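Local coordinates for Serine/threonine-protein kinase Tel1 (Chaetomium thermophilum, PDB 6SKY) that probably phosphorylates serine or threonine followed by glutamine in its protein targets, using ATP, and thereby signals DNA damage to the checkpoint machinery, at residues L2758-H2762 and G2763-L2767. Sequence-based numbering, arbitrary orientation.
Sequences LGDRH and GHNIL. With AGS (phosphothiophosphoric acid-adenylate ester), chain C.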
loop_
_atom_site.group_PDB
_atom_site.type_symbol
_atom_site.label_atom_id
_atom_site.label_comp_id
_atom_site.label_asym_id
_atom_site.label_seq_id
_atom_site.Cartn_x
_atom_site.Cartn_y
_atom_site.Cartn_z
ATOM N N LEU A 2758 13.701 -10.169 26.228
ATOM C CA LEU A 2758 14.938 -10.774 26.701
ATOM C C LEU A 2758 15.788 -9.774 27.469
ATOM O O LEU A 2758 16.063 -8.675 26.990
ATOM C CB LEU A 2758 15.713 -11.329 25.516
ATOM C CG LEU A 2758 17.079 -11.946 25.767
ATOM C CD1 LEU A 2758 16.936 -13.174 26.619
ATOM C CD2 LEU A 2758 17.737 -12.279 24.456
ATOM N N GLY A 2759 16.208 -10.164 28.664
ATOM C CA GLY A 2759 17.025 -9.310 29.496
ATOM C C GLY A 2759 18.260 -10.023 29.986
ATOM O O GLY A 2759 18.529 -11.142 29.555
ATOM N N ASP A 2760 19.017 -9.387 30.881
ATOM C CA ASP A 2760 20.270 -9.931 31.406
ATOM C C ASP A 2760 21.345 -9.990 30.323
ATOM O O ASP A 2760 22.132 -10.929 30.261
ATOM C CB ASP A 2760 20.049 -11.304 32.041
ATOM C CG ASP A 2760 21.196 -11.741 32.909
ATOM O OD1 ASP A 2760 21.721 -10.912 33.676
ATOM O OD2 ASP A 2760 21.560 -12.929 32.841
ATOM N N ARG A 2761 21.385 -8.973 29.473
ATOM C CA ARG A 2761 22.268 -8.949 28.311
ATOM C C ARG A 2761 23.566 -8.215 28.625
ATOM O O ARG A 2761 23.919 -7.247 27.977
ATOM C CB ARG A 2761 21.560 -8.302 27.127
ATOM C CG ARG A 2761 20.364 -9.048 26.593
ATOM C CD ARG A 2761 20.763 -10.365 26.020
ATOM N NE ARG A 2761 20.551 -11.448 26.961
ATOM C CZ ARG A 2761 21.242 -12.575 26.965
ATOM N NH1 ARG A 2761 20.981 -13.505 27.853
ATOM N NH2 ARG A 2761 22.201 -12.762 26.089
ATOM N N HIS A 2762 24.287 -8.688 29.633
ATOM C CA HIS A 2762 25.568 -8.089 29.953
ATOM C C HIS A 2762 26.670 -8.781 29.159
ATOM O O HIS A 2762 26.417 -9.632 28.313
ATOM C CB HIS A 2762 25.828 -8.129 31.455
ATOM C CG HIS A 2762 25.729 -9.491 32.058
ATOM N ND1 HIS A 2762 26.819 -10.311 32.231
ATOM C CD2 HIS A 2762 24.670 -10.170 32.552
ATOM C CE1 HIS A 2762 26.435 -11.442 32.789
ATOM N NE2 HIS A 2762 25.135 -11.383 32.994
ATOM N N GLY A 2763 27.910 -8.406 29.421
ATOM C CA GLY A 2763 28.993 -8.846 28.569
ATOM C C GLY A 2763 29.417 -10.280 28.727
ATOM O O GLY A 2763 30.206 -10.759 27.917
ATOM N N HIS A 2764 28.939 -10.977 29.745
ATOM C CA HIS A 2764 29.297 -12.370 29.952
ATOM C C HIS A 2764 28.295 -13.328 29.351
ATOM O O HIS A 2764 28.521 -14.536 29.389
ATOM C CB HIS A 2764 29.449 -12.659 31.437
ATOM C CG HIS A 2764 30.744 -12.187 32.010
ATOM N ND1 HIS A 2764 30.832 -11.562 33.233
ATOM C CD2 HIS A 2764 32.007 -12.252 31.528
ATOM C CE1 HIS A 2764 32.093 -11.259 33.478
ATOM N NE2 HIS A 2764 32.826 -11.669 32.459
ATOM N N ASN A 2765 27.197 -12.818 28.809
ATOM C CA ASN A 2765 26.188 -13.615 28.141
ATOM C C ASN A 2765 26.266 -13.509 26.635
ATOM O O ASN A 2765 25.440 -14.100 25.945
ATOM C CB ASN A 2765 24.797 -13.190 28.595
ATOM C CG ASN A 2765 24.449 -13.708 29.954
ATOM O OD1 ASN A 2765 24.958 -14.726 30.386
ATOM N ND2 ASN A 2765 23.569 -13.011 30.637
ATOM N N ILE A 2766 27.232 -12.769 26.112
ATOM C CA ILE A 2766 27.381 -12.526 24.688
ATOM C C ILE A 2766 28.765 -13.003 24.290
ATOM O O ILE A 2766 29.763 -12.557 24.859
ATOM C CB ILE A 2766 27.188 -11.041 24.348
ATOM C CG1 ILE A 2766 25.858 -10.544 24.897
ATOM C CG2 ILE A 2766 27.268 -10.810 22.866
ATOM C CD1 ILE A 2766 25.682 -9.076 24.824
ATOM N N LEU A 2767 28.824 -13.911 23.326
ATOM C CA LEU A 2767 30.061 -14.507 22.859
ATOM C C LEU A 2767 30.327 -14.068 21.433
ATOM O O LEU A 2767 29.403 -13.959 20.633
ATOM C CB LEU A 2767 29.986 -16.031 22.917
ATOM C CG LEU A 2767 29.449 -16.678 24.185
ATOM C CD1 LEU A 2767 29.272 -18.139 23.959
ATOM C CD2 LEU A 2767 30.378 -16.447 25.325
HETATM P PG AGS C . 28.204 -14.451 36.624
HETATM S S1G AGS C . 28.184 -12.684 35.803
HETATM O O2G AGS C . 26.903 -15.221 36.275
HETATM O O3G AGS C . 28.316 -14.309 38.166
HETATM P PB AGS C . 29.387 -15.886 34.675
HETATM O O1B AGS C . 28.509 -15.093 33.797
HETATM O O2B AGS C . 30.852 -15.950 34.248
HETATM O O3B AGS C . 29.412 -15.283 36.122
HETATM P PA AGS C . 29.773 -18.573 34.308
HETATM O O1A AGS C . 30.456 -19.141 35.475
HETATM O O2A AGS C . 28.880 -19.554 33.551
HETATM O O3A AGS C . 28.850 -17.365 34.721
HETATM O "O5'" AGS C . 30.881 -17.986 33.369
HETATM C "C5'" AGS C . 31.828 -18.886 32.778
HETATM C "C4'" AGS C . 32.573 -18.186 31.676
HETATM O "O4'" AGS C . 32.427 -18.934 30.455
HETATM C "C3'" AGS C . 32.097 -16.776 31.351
HETATM O "O3'" AGS C . 33.170 -15.970 30.884
HETATM C "C2'" AGS C . 31.048 -17.013 30.268
HETATM O "O2'" AGS C . 30.985 -15.916 29.369
HETATM C "C1'" AGS C . 31.586 -18.248 29.547
HETATM N N9 AGS C . 30.543 -19.164 29.115
HETATM C C8 AGS C . 29.394 -19.478 29.784
HETATM N N7 AGS C . 28.631 -20.340 29.161
HETATM C C5 AGS C . 29.333 -20.616 28.001
HETATM C C6 AGS C . 29.059 -21.456 26.908
HETATM N N6 AGS C . 27.962 -22.207 26.806
HETATM N N1 AGS C . 29.965 -21.501 25.912
HETATM C C2 AGS C . 31.065 -20.752 26.009
HETATM N N3 AGS C . 31.429 -19.923 26.988
HETATM C C4 AGS C . 30.512 -19.899 27.959
#
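The amide carbon CG of Asn2765 lies over one face of the His2762 ring, the amide plane turned 46° from that of the imidazole, while Asp2760 OD1 sits in plane at the ring's edge. The Arg2761 guanidinium plane lies nearly parallel to the same amide and brings NH2 to 3.6 Å from Asn2765 CB; Gly2759 O takes a weak hydrogen bond from NE at its edge, and His2777 and Ile2778 hold the far nitrogens. Over one face of the His2764 ring lies O2B of the nucleotide. With CG of Asn2765 anti to its carbonyl carbon (chi1 -77°), the amide points at Asp2760, and two hydrogen bonds fix its rotation: ND2 reaches Asp2760 O at 2.6 Å, nearly in line with the carbonyl, and Asp2760 OD2 at 3.0 Å from above the carboxylate plane. OD1 is then probably the atom offered to the magnesium ion, which Asp2779 also binds. With an alanine here the metal would probably lose one of its two protein ligands, and Asp2760 O this donor. A type I turn from His2762 to Asn2765 bends the chain so that His2764 O accepts a hydrogen bond from the ribose O2' at 2.8 Å. This DRHxxN sequence is the catalytic loop characteristic of the PI3/PI4-kinase family.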